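Local coordinates for protein putative transcriptional regulator (Streptomyces coelicolor, PDB 2ZB9) that probably binds regulatory DNA through a helix-turn-helix domain and controls transcription, as a TetR-family regulator, at residues A[22-25]-A[26-30]; A[34-38]-A[39-43]; A[155-158]-A[159-163]; A[192-195]-A[196-200]. One frame throughout, in Å; residues are numbered along the deposited sequence.

Contact 1 of 4, residues A[22-25]-A[26-30]; sequences EEVR and AEVLH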
loop_
_atom_site.group_PDB
_atom_site.type_symbol
_atom_site.label_atom_id
_atom_site.label_comp_id
_atom_site.label_asym_id
_atom_site.label_seq_id
_atom_site.Cartn_x
_atom_site.Cartn_y
_atom_site.Cartn_z
ATOM N N GLU A 22 -25.391 -9.498 21.510
ATOM C CA GLU A 22 -24.866 -9.356 20.162
ATOM C C GLU A 22 -25.718 -8.347 19.396
ATOM O O GLU A 22 -25.216 -7.616 18.544
ATOM C CB GLU A 22 -24.854 -10.710 19.439
ATOM C CG GLU A 22 -26.093 -11.014 18.604
ATOM C CD GLU A 22 -25.982 -12.337 17.852
ATOM O OE1 GLU A 22 -26.777 -12.558 16.911
ATOM O OE2 GLU A 22 -25.105 -13.157 18.203
ATOM N N GLU A 23 -27.012 -8.308 19.702
ATOM C CA GLU A 23 -27.906 -7.363 19.052
ATOM C C GLU A 23 -27.455 -5.959 19.432
ATOM O O GLU A 23 -27.416 -5.059 18.593
ATOM C CB GLU A 23 -29.349 -7.573 19.512
ATOM C CG GLU A 23 -29.961 -8.898 19.097
ATOM C CD GLU A 23 -31.361 -9.078 19.657
ATOM O OE1 GLU A 23 -32.186 -8.153 19.493
ATOM O OE2 GLU A 23 -31.638 -10.142 20.255
ATOM N N VAL A 24 -27.118 -5.782 20.708
ATOM C CA VAL A 24 -26.662 -4.491 21.208
ATOM C C VAL A 24 -25.362 -4.091 20.518
ATOM O O VAL A 24 -25.187 -2.942 20.119
ATOM C CB VAL A 24 -26.417 -4.534 22.739
ATOM C CG1 VAL A 24 -25.837 -3.214 23.209
ATOM C CG2 VAL A 24 -27.712 -4.816 23.466
ATOM N N ARG A 25 -24.451 -5.045 20.383
ATOM C CA ARG A 25 -23.171 -4.792 19.737
ATOM C C ARG A 25 -23.384 -4.331 18.287
ATOM O O ARG A 25 -22.723 -3.400 17.819
ATOM C CB ARG A 25 -22.320 -6.062 19.772
ATOM C CG ARG A 25 -20.842 -5.845 19.501
ATOM C CD ARG A 25 -20.027 -7.045 19.975
ATOM N NE ARG A 25 -18.588 -6.815 19.868
ATOM C CZ ARG A 25 -17.921 -6.762 18.719
ATOM N NH1 ARG A 25 -18.555 -6.924 17.566
ATOM N NH2 ARG A 25 -16.616 -6.539 18.720
ATOM N N ALA A 26 -24.321 -4.976 17.594
ATOM C CA ALA A 26 -24.636 -4.642 16.201
ATOM C C ALA A 26 -25.180 -3.224 16.071
ATOM O O ALA A 26 -24.784 -2.485 15.170
ATOM C CB ALA A 26 -25.642 -5.641 15.631
ATOM N N GLU A 27 -26.092 -2.850 16.966
ATOM C CA GLU A 27 -26.667 -1.507 16.945
ATOM C C GLU A 27 -25.583 -0.456 17.134
ATOM O O GLU A 27 -25.572 0.575 16.453
ATOM C CB GLU A 27 -27.713 -1.350 18.053
ATOM C CG GLU A 27 -29.105 -1.838 17.689
ATOM C CD GLU A 27 -30.056 -1.834 18.875
ATOM O OE1 GLU A 27 -30.093 -0.827 19.621
ATOM O OE2 GLU A 27 -30.775 -2.841 19.057
ATOM N N VAL A 28 -24.678 -0.710 18.074
ATOM C CA VAL A 28 -23.588 0.220 18.341
ATOM C C VAL A 28 -22.697 0.315 17.108
ATOM O O VAL A 28 -22.371 1.409 16.650
ATOM C CB VAL A 28 -22.744 -0.245 19.548
ATOM C CG1 VAL A 28 -21.540 0.672 19.733
ATOM C CG2 VAL A 28 -23.600 -0.253 20.800
ATOM N N LEU A 29 -22.314 -0.838 16.571
ATOM C CA LEU A 29 -21.464 -0.895 15.385
ATOM C C LEU A 29 -22.142 -0.153 14.227
ATOM O O LEU A 29 -21.488 0.520 13.427
ATOM C CB LEU A 29 -21.203 -2.360 15.026
ATOM C CG LEU A 29 -19.759 -2.858 14.880
ATOM C CD1 LEU A 29 -18.821 -2.125 15.814
ATOM C CD2 LEU A 29 -19.734 -4.350 15.144
ATOM N N HIS A 30 -23.463 -0.261 14.144
ATOM C CA HIS A 30 -24.198 0.437 13.096
ATOM C C HIS A 30 -24.073 1.942 13.325
ATOM O O HIS A 30 -23.869 2.710 12.383
ATOM C CB HIS A 30 -25.678 0.053 13.114
ATOM C CG HIS A 30 -26.495 0.793 12.101
ATOM N ND1 HIS A 30 -26.501 0.462 10.764
ATOM C CD2 HIS A 30 -27.289 1.883 12.223
ATOM C CE1 HIS A 30 -27.263 1.316 10.104
ATOM N NE2 HIS A 30 -27.753 2.189 10.966
#
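R25 and L29 lie side by side one helical turn apart, and their ends meet where NH1 of R25 comes within 3.7 Å of CD2 of L29, an approach that is oblique to the guanidinium plane. R25 carries its CG anti to the backbone N (chi1 -163°) and runs straight on to NE, so that the side chain passes along its neighbour before turning into the guanidinium group. Beneath them the carbonyl O of R25 accepts the backbone N of L29 at 2.9 Å. The next pair round the helix is V24 and V28. Here CG1 of V24 and CG2 of V28 touch loosely at 4.4 Å, while CG2 of V28 also sits 3.2 Å from the carbonyl O of V24, which is bonded to the backbone N of V28. On another side E27 folds its CG back over the carbonyl O of E23 at 3.7 Å. Nearby, OE1 of E23 and OE2 of E27 stand 5.5 Å apart, like charges whose repulsion is probably eased by R19, which salt-bridges OE2 of E23.

Further out, NH2 of R25 forms a salt bridge with D73 of helix 67-83, a helix that L29 also touches. V28 packs on V49, S53 and L60, and W64 is met by R25, V28 and L29 alike. The pattern is regular i to i+4 helix pairing, and it belongs to the first helix of the TetR DNA-binding domain, which here lies against the predicted helix-turn-helix.

Contact 2 of 4, residues A[34-38]-A[39-43]; sequences ELLLT and EGTAQ
At the C-terminal end of helix 20-39, the first helix of the TetR DNA-binding domain, L35 and L36 meet E39, G40 and T41 where the chain turns off toward helix 46-53. The last turn is closed by two backbone bonds. The N of E39 donates to the carbonyl O of L35 at 2.8 Å. The N of G40 reaches the carbonyl O of L36 at 2.9 Å, but this bond is bent to 139° and its donor stands above the carbonyl plane. G40 has a positive phi of 92°, and a side chain there would run into the carbonyl O of E39.

E39 lays its extended side chain across L35, with OE2 3.4 Å from CD1 of the leucine. Each carboxylate oxygen also has a polar partner: OE2 forms a salt bridge with R48 of helix 46-53, and OE1 accepts NE2 of Q43 at 3.1 Å, nearly in line with its C-O bond. An alanine in place of E39 would probably leave R48 without its charged mate, Q43 free to turn and L35 CD1 partly uncovered.

L36 points the same way as T41 and packs with it toward I114 of helix 110-122; its CD1 comes 3.6 Å from OG1 of T41. On T38, a chi1 of 69° swings OG1 back along the helix, where it donates to the carbonyl O of E34 at 3.1 Å.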
loop_
_atom_site.group_PDB
_atom_site.type_symbol
_atom_site.label_atom_id
_atom_site.label_comp_id
_atom_site.label_asym_id
_atom_site.label_seq_id
_atom_site.Cartn_x
_atom_site.Cartn_y
_atom_site.Cartn_z
ATOM N N GLU A 34 -22.215 4.700 10.755
ATOM C CA GLU A 34 -22.975 5.853 10.279
ATOM C C GLU A 34 -22.253 7.166 10.585
ATOM O O GLU A 34 -22.148 8.048 9.728
ATOM C CB GLU A 34 -24.367 5.856 10.924
ATOM C CG GLU A 34 -24.722 7.157 11.646
ATOM C CD GLU A 34 -25.379 6.924 13.005
ATOM O OE1 GLU A 34 -26.545 6.458 13.039
ATOM O OE2 GLU A 34 -24.720 7.206 14.037
ATOM N N LEU A 35 -21.763 7.290 11.812
ATOM C CA LEU A 35 -21.051 8.492 12.237
ATOM C C LEU A 35 -19.715 8.600 11.510
ATOM O O LEU A 35 -19.354 9.653 10.990
ATOM C CB LEU A 35 -20.813 8.442 13.747
ATOM C CG LEU A 35 -20.137 9.641 14.410
ATOM C CD1 LEU A 35 -20.955 10.903 14.155
ATOM C CD2 LEU A 35 -20.009 9.381 15.908
ATOM N N LEU A 36 -18.990 7.493 11.474
ATOM C CA LEU A 36 -17.686 7.438 10.828
ATOM C C LEU A 36 -17.748 7.846 9.353
ATOM O O LEU A 36 -16.969 8.681 8.903
ATOM C CB LEU A 36 -17.127 6.016 10.966
ATOM C CG LEU A 36 -15.663 5.734 10.652
ATOM C CD1 LEU A 36 -14.774 6.633 11.481
ATOM C CD2 LEU A 36 -15.375 4.270 10.944
ATOM N N LEU A 37 -18.690 7.272 8.610
ATOM C CA LEU A 37 -18.826 7.566 7.185
ATOM C C LEU A 37 -19.386 8.938 6.822
ATOM O O LEU A 37 -19.205 9.398 5.694
ATOM C CB LEU A 37 -19.675 6.487 6.506
ATOM C CG LEU A 37 -18.948 5.378 5.735
ATOM C CD1 LEU A 37 -17.826 4.771 6.569
ATOM C CD2 LEU A 37 -19.969 4.315 5.337
ATOM N N THR A 38 -20.069 9.598 7.751
ATOM C CA THR A 38 -20.621 10.915 7.445
ATOM C C THR A 38 -19.794 12.051 8.030
ATOM O O THR A 38 -19.738 13.138 7.457
ATOM C CB THR A 38 -22.061 11.073 7.973
ATOM O OG1 THR A 38 -22.048 11.110 9.404
ATOM C CG2 THR A 38 -22.921 9.915 7.518
ATOM N N GLU A 39 -19.149 11.803 9.167
ATOM C CA GLU A 39 -18.364 12.842 9.820
ATOM C C GLU A 39 -16.854 12.622 9.922
ATOM O O GLU A 39 -16.121 13.548 10.268
ATOM C CB GLU A 39 -18.943 13.111 11.208
ATOM C CG GLU A 39 -20.315 13.769 11.153
ATOM C CD GLU A 39 -20.890 14.075 12.520
ATOM O OE1 GLU A 39 -20.152 14.600 13.379
ATOM O OE2 GLU A 39 -22.090 13.803 12.729
ATOM N N GLY A 40 -16.386 11.413 9.632
ATOM C CA GLY A 40 -14.956 11.158 9.705
ATOM C C GLY A 40 -14.469 10.633 11.043
ATOM O O GLY A 40 -15.158 10.720 12.057
ATOM N N THR A 41 -13.252 10.106 11.046
ATOM C CA THR A 41 -12.653 9.531 12.243
ATOM C C THR A 41 -12.405 10.495 13.398
ATOM O O THR A 41 -12.580 10.130 14.567
ATOM C CB THR A 41 -11.323 8.848 11.897
ATOM O OG1 THR A 41 -11.536 7.934 10.819
ATOM C CG2 THR A 41 -10.785 8.080 13.103
ATOM N N ALA A 42 -11.984 11.715 13.084
ATOM C CA ALA A 42 -11.701 12.696 14.127
ATOM C C ALA A 42 -12.955 13.004 14.951
ATOM O O ALA A 42 -12.868 13.304 16.141
ATOM C CB ALA A 42 -11.136 13.989 13.499
ATOM N N GLN A 43 -14.115 12.909 14.308
ATOM C CA GLN A 43 -15.392 13.179 14.959
ATOM C C GLN A 43 -15.904 12.026 15.814
ATOM O O GLN A 43 -16.782 12.217 16.660
ATOM C CB GLN A 43 -16.449 13.529 13.906
ATOM C CG GLN A 43 -16.284 14.903 13.274
ATOM C CD GLN A 43 -16.573 16.023 14.254
ATOM O OE1 GLN A 43 -15.674 16.519 14.946
ATOM N NE2 GLN A 43 -17.842 16.420 14.333
#

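Contact 3 of 4, residues A[155-158]-A[159-163]; sequences GQIR and PDVDV
The guanidinium group of R158 takes V161 over one face and the carboxylate of D160 at its edge. CG2 of V161 lies 3.8 Å from CZ, displaced toward the rim of the group. At the edge, NH1 of R158 forms a salt bridge with OD1 of D160 at 3.0 Å, and OD2 of D160, in the guanidinium plane, is equally close to NH1. NH1 thus faces both oxygens, and the two flat groups are turned 55° from each other rather than coplanar. A bend at chi3 (-72°) folds R158 back to this position.

The frame is a type I beta turn from R158 to V161, with P159 and D160 at its corners, in the loop between helix 126-153 and helix 163-179 of the TetR C-terminal domain. It is closed by the backbone N of V161 donating to the carbonyl O of R158 at 3.3 Å, from well above the carbonyl plane. I157 and V161 cross at about a right angle, with CG2 of I157 3.9 Å from CB of V161.

NH2 of R158 also bonds the carbonyl O of G200 of the second subunit, whose C202 packs on the arginine. A methionine in its place would probably leave D160 and that carbonyl without their partner. The loop starts from a Schellman motif at G155, and at its far end D162 is the N-cap of helix 163-179, its OD1 accepting the backbone N of Q164.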
loop_
_atom_site.group_PDB
_atom_site.type_symbol
_atom_site.label_atom_id
_atom_site.label_comp_id
_atom_site.label_asym_id
_atom_site.label_seq_id
_atom_site.Cartn_x
_atom_site.Cartn_y
_atom_site.Cartn_z
ATOM N N GLY A 155 -10.750 -25.043 -10.662
ATOM C CA GLY A 155 -9.847 -25.075 -11.801
ATOM C C GLY A 155 -9.698 -23.808 -12.626
ATOM O O GLY A 155 -9.120 -23.856 -13.707
ATOM N N GLN A 156 -10.191 -22.673 -12.136
ATOM C CA GLN A 156 -10.089 -21.426 -12.896
ATOM C C GLN A 156 -8.777 -20.693 -12.635
ATOM O O GLN A 156 -8.467 -19.695 -13.275
ATOM C CB GLN A 156 -11.273 -20.516 -12.571
ATOM C CG GLN A 156 -12.596 -21.259 -12.526
ATOM C CD GLN A 156 -13.801 -20.339 -12.556
ATOM O OE1 GLN A 156 -13.825 -19.300 -11.895
ATOM N NE2 GLN A 156 -14.819 -20.729 -13.315
ATOM N N ILE A 157 -8.017 -21.199 -11.677
ATOM C CA ILE A 157 -6.728 -20.637 -11.313
ATOM C C ILE A 157 -5.799 -21.838 -11.186
ATOM O O ILE A 157 -6.189 -22.859 -10.624
ATOM C CB ILE A 157 -6.813 -19.879 -9.953
ATOM C CG1 ILE A 157 -7.577 -18.561 -10.146
ATOM C CG2 ILE A 157 -5.403 -19.615 -9.394
ATOM C CD1 ILE A 157 -7.754 -17.750 -8.867
ATOM N N ARG A 158 -4.585 -21.732 -11.721
ATOM C CA ARG A 158 -3.643 -22.846 -11.645
ATOM C C ARG A 158 -3.534 -23.306 -10.199
ATOM O O ARG A 158 -3.521 -22.495 -9.279
ATOM C CB ARG A 158 -2.275 -22.438 -12.216
ATOM C CG ARG A 158 -2.344 -22.134 -13.714
ATOM C CD ARG A 158 -0.979 -21.930 -14.374
ATOM N NE ARG A 158 -0.334 -20.668 -14.016
ATOM C CZ ARG A 158 0.572 -20.537 -13.053
ATOM N NH1 ARG A 158 0.943 -21.593 -12.343
ATOM N NH2 ARG A 158 1.122 -19.353 -12.812
ATOM N N PRO A 159 -3.471 -24.626 -9.979
ATOM C CA PRO A 159 -3.377 -25.174 -8.621
ATOM C C PRO A 159 -2.128 -24.827 -7.815
ATOM O O PRO A 159 -2.148 -24.883 -6.587
ATOM C CB PRO A 159 -3.555 -26.679 -8.844
ATOM C CG PRO A 159 -3.019 -26.890 -10.226
ATOM C CD PRO A 159 -3.525 -25.697 -10.991
ATOM N N ASP A 160 -1.058 -24.441 -8.497
ATOM C CA ASP A 160 0.189 -24.090 -7.831
ATOM C C ASP A 160 0.333 -22.592 -7.556
ATOM O O ASP A 160 1.420 -22.117 -7.252
ATOM C CB ASP A 160 1.377 -24.576 -8.672
ATOM C CG ASP A 160 1.359 -24.019 -10.086
ATOM O OD1 ASP A 160 0.286 -24.039 -10.727
ATOM O OD2 ASP A 160 2.422 -23.569 -10.568
ATOM N N VAL A 161 -0.757 -21.847 -7.665
ATOM C CA VAL A 161 -0.704 -20.416 -7.421
ATOM C C VAL A 161 -1.049 -20.099 -5.970
ATOM O O VAL A 161 -2.003 -20.638 -5.407
ATOM C CB VAL A 161 -1.667 -19.654 -8.375
ATOM C CG1 VAL A 161 -1.831 -18.210 -7.931
ATOM C CG2 VAL A 161 -1.114 -19.690 -9.797
ATOM N N ASP A 162 -0.243 -19.235 -5.366
ATOM C CA ASP A 162 -0.445 -18.813 -3.986
ATOM C C ASP A 162 -1.428 -17.646 -4.025
ATOM O O ASP A 162 -1.079 -16.552 -4.480
ATOM C CB ASP A 162 0.881 -18.343 -3.391
ATOM C CG ASP A 162 0.769 -17.981 -1.926
ATOM O OD1 ASP A 162 -0.361 -17.778 -1.436
ATOM O OD2 ASP A 162 1.823 -17.880 -1.263
ATOM N N VAL A 163 -2.646 -17.871 -3.546
ATOM C CA VAL A 163 -3.671 -16.828 -3.566
ATOM C C VAL A 163 -3.350 -15.589 -2.728
ATOM O O VAL A 163 -3.808 -14.497 -3.038
ATOM C CB VAL A 163 -5.051 -17.400 -3.143
ATOM C CG1 VAL A 163 -5.487 -18.451 -4.143
ATOM C CG2 VAL A 163 -4.982 -17.994 -1.744
#

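Contact 4 of 4, residues A[192-195]-A[196-200]; sequences ALVT and NLLDG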
loop_
_atom_site.group_PDB
_atom_site.type_symbol
_atom_site.label_atom_id
_atom_site.label_comp_id
_atom_site.label_asym_id
_atom_site.label_seq_id
_atom_site.Cartn_x
_atom_site.Cartn_y
_atom_site.Cartn_z
ATOM N N ALA A 192 -7.469 -3.561 -15.887
ATOM C CA ALA A 192 -6.130 -4.011 -16.264
ATOM C C ALA A 192 -5.496 -4.902 -15.191
ATOM O O ALA A 192 -4.762 -5.840 -15.504
ATOM C CB ALA A 192 -5.225 -2.804 -16.547
ATOM N N LEU A 193 -5.777 -4.606 -13.927
ATOM C CA LEU A 193 -5.225 -5.399 -12.831
ATOM C C LEU A 193 -5.646 -6.855 -12.969
ATOM O O LEU A 193 -4.835 -7.760 -12.802
ATOM C CB LEU A 193 -5.710 -4.877 -11.478
ATOM C CG LEU A 193 -5.229 -3.511 -10.985
ATOM C CD1 LEU A 193 -5.906 -3.221 -9.637
ATOM C CD2 LEU A 193 -3.710 -3.503 -10.832
ATOM N N VAL A 194 -6.920 -7.076 -13.273
ATOM C CA VAL A 194 -7.450 -8.430 -13.415
ATOM C C VAL A 194 -7.009 -9.130 -14.704
ATOM O O VAL A 194 -6.608 -10.291 -14.674
ATOM C CB VAL A 194 -8.991 -8.417 -13.351
ATOM C CG1 VAL A 194 -9.540 -9.830 -13.495
ATOM C CG2 VAL A 194 -9.443 -7.799 -12.038
ATOM N N THR A 195 -7.070 -8.433 -15.834
ATOM C CA THR A 195 -6.677 -9.062 -17.091
ATOM C C THR A 195 -5.189 -9.418 -17.112
ATOM O O THR A 195 -4.816 -10.478 -17.601
ATOM C CB THR A 195 -7.012 -8.173 -18.319
ATOM O OG1 THR A 195 -6.163 -7.022 -18.331
ATOM C CG2 THR A 195 -8.463 -7.723 -18.265
ATOM N N ASN A 196 -4.343 -8.536 -16.583
ATOM C CA ASN A 196 -2.904 -8.802 -16.549
ATOM C C ASN A 196 -2.613 -10.092 -15.808
ATOM O O ASN A 196 -1.859 -10.944 -16.272
ATOM C CB ASN A 196 -2.149 -7.675 -15.845
ATOM C CG ASN A 196 -2.075 -6.414 -16.668
ATOM O OD1 ASN A 196 -2.257 -6.442 -17.883
ATOM N ND2 ASN A 196 -1.779 -5.297 -16.012
ATOM N N LEU A 197 -3.233 -10.223 -14.645
ATOM C CA LEU A 197 -3.049 -11.377 -13.786
ATOM C C LEU A 197 -3.626 -12.665 -14.357
ATOM O O LEU A 197 -2.939 -13.684 -14.428
ATOM C CB LEU A 197 -3.681 -11.074 -12.434
ATOM C CG LEU A 197 -2.867 -11.359 -11.180
ATOM C CD1 LEU A 197 -1.385 -11.097 -11.407
ATOM C CD2 LEU A 197 -3.421 -10.484 -10.069
ATOM N N LEU A 198 -4.889 -12.619 -14.753
ATOM C CA LEU A 198 -5.557 -13.785 -15.302
ATOM C C LEU A 198 -4.988 -14.222 -16.647
ATOM O O LEU A 198 -4.744 -15.408 -16.862
ATOM C CB LEU A 198 -7.063 -13.508 -15.437
ATOM C CG LEU A 198 -8.023 -13.912 -14.299
ATOM C CD1 LEU A 198 -7.398 -13.678 -12.946
ATOM C CD2 LEU A 198 -9.319 -13.130 -14.438
ATOM N N ASP A 199 -4.758 -13.266 -17.544
ATOM C CA ASP A 199 -4.251 -13.586 -18.875
ATOM C C ASP A 199 -2.728 -13.557 -19.029
ATOM O O ASP A 199 -2.186 -14.112 -19.987
ATOM C CB ASP A 199 -4.885 -12.650 -19.918
ATOM C CG ASP A 199 -6.416 -12.677 -19.884
ATOM O OD1 ASP A 199 -6.990 -13.771 -19.727
ATOM O OD2 ASP A 199 -7.048 -11.608 -20.025
ATOM N N GLY A 200 -2.036 -12.924 -18.087
ATOM C CA GLY A 200 -0.589 -12.838 -18.187
ATOM C C GLY A 200 -0.241 -11.668 -19.087
ATOM O O GLY A 200 -1.082 -11.238 -19.874
HETATM O O HOH W 1 -4.127 -6.700 -19.682
#
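In the last turns of helix 187-199, at the dimer face of the TetR C-terminal domain, A192, V194 and T195 pair with N196, L198 and D199 one turn on. The backbone bonds are uneven. The N of L198 meets the carbonyl O of V194 at 2.9 Å and almost straight (170°), and the N of D199 reaches the carbonyl O of T195 at 2.8 Å, whereas L197 N to L193 O is weak at 3.5 Å.

The apolar contact is between V194 and L198, which point the same way: CG1 of V194 and CD2 of L198 are 3.4 Å apart, tighter than usual for two carbons. Both side chains face helix 91-108, V194 on L96 and L198 on R92. L197 meets its own counterpart, L197 of the second subunit.

Among the polar ends, D199 OD1 forms a salt bridge with R92, and ND2 of N196 donates to OE1 of Q169 of the second subunit. On N196, CG stands beside the backbone N (chi1 -73°), which sets the amide over the carbonyl O of A192. A water links the two side chains nearby, donating to OD1 of N196 at 2.6 Å and hydrogen-bonded to OG1 of T195 at 2.5 Å.

How the contacts relate
The four contacts fall into two groups on opposite sides of the chain's centre. Contacts 1 and 2 follow each other on helix 20-39, their centres about 17 Å apart, and both flank the predicted helix-turn-helix at residues 45-64. Contacts 3 and 4 lie in the dimerisation half, with centres about 14 Å apart and nearest atoms about 6 Å apart within one chain. They meet only across the dimer, where the loop of contact 3 bonds to the helix end of contact 4 in the second subunit. Between the groups, which hold the DNA-binding side and the dimer face, centres are 36 to 40 Å apart.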